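Local coordinates for protein iodotyrosine deiodinase (Thermotoga neapolitana DSM 4359, PDB 6PZ0) that reductively removes halogen from halotyrosines such as 3-iodo-L-tyrosine and 3,5-diiodo-L-tyrosine, using FMN as cofactor, at residues R11-R16 with G134-T139. Sequence-based numbering, arbitrary orientation.
With FMN (flavin mononucleotide), chain C; TYR (tyrosine), chain D.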
loop_
_atom_site.group_PDB
_atom_site.type_symbol
_atom_site.label_atom_id
_atom_site.label_comp_id
_atom_site.label_asym_id
_atom_site.label_seq_id
_atom_site.Cartn_x
_atom_site.Cartn_y
_atom_site.Cartn_z
ATOM N N ARG A 11 3.712 -15.681 -1.663
ATOM C CA ARG A 11 2.652 -15.232 -0.791
ATOM C C ARG A 11 1.346 -15.177 -1.522
ATOM O O ARG A 11 1.261 -14.641 -2.626
ATOM C CB ARG A 11 2.989 -13.869 -0.219
ATOM C CG ARG A 11 2.043 -13.442 0.858
ATOM C CD ARG A 11 1.021 -12.498 0.371
ATOM N NE ARG A 11 -0.057 -12.407 1.349
ATOM C CZ ARG A 11 -1.337 -12.227 1.027
ATOM N NH1 ARG A 11 -1.703 -12.038 -0.233
ATOM N NH2 ARG A 11 -2.252 -12.210 1.971
ATOM N N LYS A 12 0.324 -15.743 -0.884
ATOM C CA LYS A 12 -0.995 -15.854 -1.458
ATOM C C LYS A 12 -2.011 -15.691 -0.359
ATOM O O LYS A 12 -1.667 -15.703 0.819
ATOM C CB LYS A 12 -1.178 -17.195 -2.140
ATOM C CG LYS A 12 -1.176 -18.408 -1.204
ATOM C CD LYS A 12 -1.296 -19.719 -2.001
ATOM C CE LYS A 12 -1.233 -20.960 -1.122
ATOM N NZ LYS A 12 0.146 -21.334 -0.700
ATOM N N THR A 13 -3.265 -15.551 -0.748
ATOM C CA THR A 13 -4.338 -15.423 0.222
ATOM C C THR A 13 -4.417 -16.638 1.096
ATOM O O THR A 13 -4.280 -17.759 0.623
ATOM C CB THR A 13 -5.698 -15.249 -0.461
ATOM O OG1 THR A 13 -5.588 -14.356 -1.571
ATOM C CG2 THR A 13 -6.715 -14.700 0.506
ATOM N N VAL A 14 -4.686 -16.420 2.380
ATOM C CA VAL A 14 -5.005 -17.524 3.262
ATOM C C VAL A 14 -6.364 -17.221 3.900
ATOM O O VAL A 14 -6.528 -16.223 4.580
ATOM C CB VAL A 14 -3.912 -17.748 4.324
ATOM C CG1 VAL A 14 -4.320 -18.851 5.296
ATOM C CG2 VAL A 14 -2.591 -18.104 3.677
ATOM N N ARG A 15 -7.340 -18.082 3.616
ATOM C CA ARG A 15 -8.684 -17.978 4.181
ATOM C C ARG A 15 -9.013 -19.187 5.044
ATOM O O ARG A 15 -10.112 -19.289 5.605
ATOM C CB ARG A 15 -9.732 -17.840 3.075
ATOM C CG ARG A 15 -9.558 -16.607 2.229
ATOM C CD ARG A 15 -10.686 -16.445 1.242
ATOM N NE ARG A 15 -10.546 -15.269 0.397
ATOM C CZ ARG A 15 -9.849 -15.226 -0.736
ATOM N NH1 ARG A 15 -9.211 -16.291 -1.186
ATOM N NH2 ARG A 15 -9.794 -14.108 -1.426
ATOM N N ARG A 16 -8.069 -20.110 5.116
ATOM C CA ARG A 16 -8.172 -21.293 5.954
ATOM C C ARG A 16 -7.062 -21.244 6.951
ATOM O O ARG A 16 -5.897 -21.182 6.585
ATOM C CB ARG A 16 -8.049 -22.580 5.138
ATOM C CG ARG A 16 -9.160 -22.827 4.193
ATOM C CD ARG A 16 -8.816 -24.076 3.341
ATOM N NE ARG A 16 -8.440 -25.210 4.194
ATOM C CZ ARG A 16 -9.301 -26.097 4.704
ATOM N NH1 ARG A 16 -10.603 -26.032 4.430
ATOM N NH2 ARG A 16 -8.852 -27.075 5.477
ATOM N N GLY A 134 -0.410 -16.519 7.593
ATOM C CA GLY A 134 -1.243 -16.262 6.445
ATOM C C GLY A 134 -2.223 -15.161 6.782
ATOM O O GLY A 134 -2.523 -14.912 7.947
ATOM N N SER A 135 -2.739 -14.513 5.754
ATOM C CA SER A 135 -3.772 -13.523 5.968
ATOM C C SER A 135 -4.547 -13.254 4.696
ATOM O O SER A 135 -4.320 -13.873 3.648
ATOM C CB SER A 135 -3.197 -12.207 6.504
ATOM O OG SER A 135 -4.248 -11.385 6.991
ATOM N N VAL A 136 -5.536 -12.396 4.827
ATOM C CA VAL A 136 -6.336 -11.954 3.689
ATOM C C VAL A 136 -6.795 -10.539 4.016
ATOM O O VAL A 136 -7.233 -10.283 5.125
ATOM C CB VAL A 136 -7.560 -12.877 3.372
ATOM C CG1 VAL A 136 -8.394 -13.145 4.592
ATOM C CG2 VAL A 136 -8.409 -12.245 2.293
ATOM N N PRO A 137 -6.633 -9.598 3.073
ATOM C CA PRO A 137 -7.152 -8.258 3.330
ATOM C C PRO A 137 -8.644 -8.290 3.198
ATOM O O PRO A 137 -9.172 -8.281 2.096
ATOM C CB PRO A 137 -6.518 -7.407 2.242
ATOM C CG PRO A 137 -5.381 -8.215 1.713
ATOM C CD PRO A 137 -5.799 -9.629 1.865
ATOM N N TYR A 138 -9.320 -8.413 4.319
ATOM C CA TYR A 138 -10.757 -8.580 4.272
ATOM C C TYR A 138 -11.430 -7.225 4.397
ATOM O O TYR A 138 -11.206 -6.493 5.351
ATOM C CB TYR A 138 -11.240 -9.542 5.353
ATOM C CG TYR A 138 -12.728 -9.577 5.321
ATOM C CD1 TYR A 138 -13.404 -10.033 4.193
ATOM C CD2 TYR A 138 -13.466 -9.107 6.385
ATOM C CE1 TYR A 138 -14.785 -10.025 4.151
ATOM C CE2 TYR A 138 -14.830 -9.086 6.350
ATOM C CZ TYR A 138 -15.490 -9.553 5.227
ATOM O OH TYR A 138 -16.853 -9.521 5.174
ATOM N N THR A 139 -12.279 -6.916 3.419
ATOM C CA THR A 139 -12.930 -5.627 3.342
ATOM C C THR A 139 -14.427 -5.834 3.161
ATOM O O THR A 139 -14.886 -5.997 2.047
ATOM C CB THR A 139 -12.376 -4.791 2.172
ATOM O OG1 THR A 139 -12.545 -5.513 0.953
ATOM C CG2 THR A 139 -10.881 -4.516 2.357
HETATM N N1 FMN C . -10.518 -11.399 -0.229
HETATM C C2 FMN C . -11.706 -11.777 0.288
HETATM O O2 FMN C . -11.958 -12.961 0.406
HETATM N N3 FMN C . -12.603 -10.831 0.672
HETATM C C4 FMN C . -12.338 -9.494 0.571
HETATM O O4 FMN C . -13.189 -8.679 0.941
HETATM C C4A FMN C . -11.115 -9.096 0.033
HETATM N N5 FMN C . -10.814 -7.756 -0.094
HETATM C C5A FMN C . -9.583 -7.378 -0.592
HETATM C C6 FMN C . -9.298 -6.024 -0.693
HETATM C C7 FMN C . -8.069 -5.607 -1.195
HETATM C C7M FMN C . -7.782 -4.136 -1.277
HETATM C C8 FMN C . -7.146 -6.571 -1.589
HETATM C C8M FMN C . -5.808 -6.113 -2.097
HETATM C C9 FMN C . -7.426 -7.932 -1.497
HETATM C C9A FMN C . -8.664 -8.348 -1.000
HETATM N N10 FMN C . -8.990 -9.715 -0.905
HETATM C C10 FMN C . -10.210 -10.066 -0.353
HETATM C "C1'" FMN C . -8.026 -10.777 -1.321
HETATM C "C2'" FMN C . -8.020 -10.919 -2.861
HETATM O "O2'" FMN C . -9.149 -11.651 -3.312
HETATM C "C3'" FMN C . -6.725 -11.580 -3.331
HETATM O "O3'" FMN C . -5.674 -10.698 -3.034
HETATM C "C4'" FMN C . -6.708 -11.910 -4.835
HETATM O "O4'" FMN C . -7.693 -12.884 -5.093
HETATM C "C5'" FMN C . -5.367 -12.472 -5.231
HETATM O "O5'" FMN C . -5.086 -13.580 -4.412
HETATM P P FMN C . -3.747 -14.387 -4.619
HETATM O O1P FMN C . -3.802 -15.607 -3.693
HETATM O O2P FMN C . -2.575 -13.519 -4.233
HETATM O O3P FMN C . -3.601 -14.773 -6.080
HETATM N N TYR D . -15.891 -8.729 0.432
HETATM C CA TYR D . -16.584 -9.793 -0.307
HETATM C C TYR D . -16.168 -11.172 0.187
HETATM O O TYR D . -16.718 -12.192 -0.253
HETATM C CB TYR D . -16.323 -9.658 -1.808
HETATM C CG TYR D . -14.876 -9.673 -2.245
HETATM C CD1 TYR D . -14.150 -10.852 -2.292
HETATM C CD2 TYR D . -14.249 -8.504 -2.657
HETATM C CE1 TYR D . -12.824 -10.866 -2.710
HETATM C CE2 TYR D . -12.925 -8.518 -3.101
HETATM C CZ TYR D . -12.228 -9.693 -3.107
HETATM O OH TYR D . -10.917 -9.691 -3.526
HETATM O OXT TYR D . -15.264 -11.276 1.033
HETATM O O HOH W 1 -1.311 -14.853 3.329
#
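V14, V136 and the backbone of S135 carry more than half of this buried contact. The amide N of V14 donates to S135 O at 2.9 Å, a nearly straight bond (167°) that reaches the oxygen from above its carbonyl plane. CG2 of V14, lying beside its own backbone N, rests on G134 CA at 3.6 Å. A water links the backbones, accepting from S135 N and lying 2.7 Å from K12 O. V136 has CG2 anti to its backbone N (CG1 takes the 51° position), which lets this methyl meet T13 CG2 tightly at 3.5 Å and FMN N1 at 3.4 Å. In this nitroreductase-family fold, strand 134-135, outermost in this chain's antiparallel sheet, gives way to a loop that passes along the flavin, while the 11-16 loop holds the cofactor at its phosphate and pyrimidine ring: T13 N donates to phosphate O1P, and the extended R15 side chain sends NE to FMN O2 (2.7 Å) and NH2 to N1 (3.0 Å). T13 CG2 sits over one face of the R15 guanidinium. A leucine in place of R15 would probably leave flavin O2 and N1 without these donors and the pyrimidine end less firmly held.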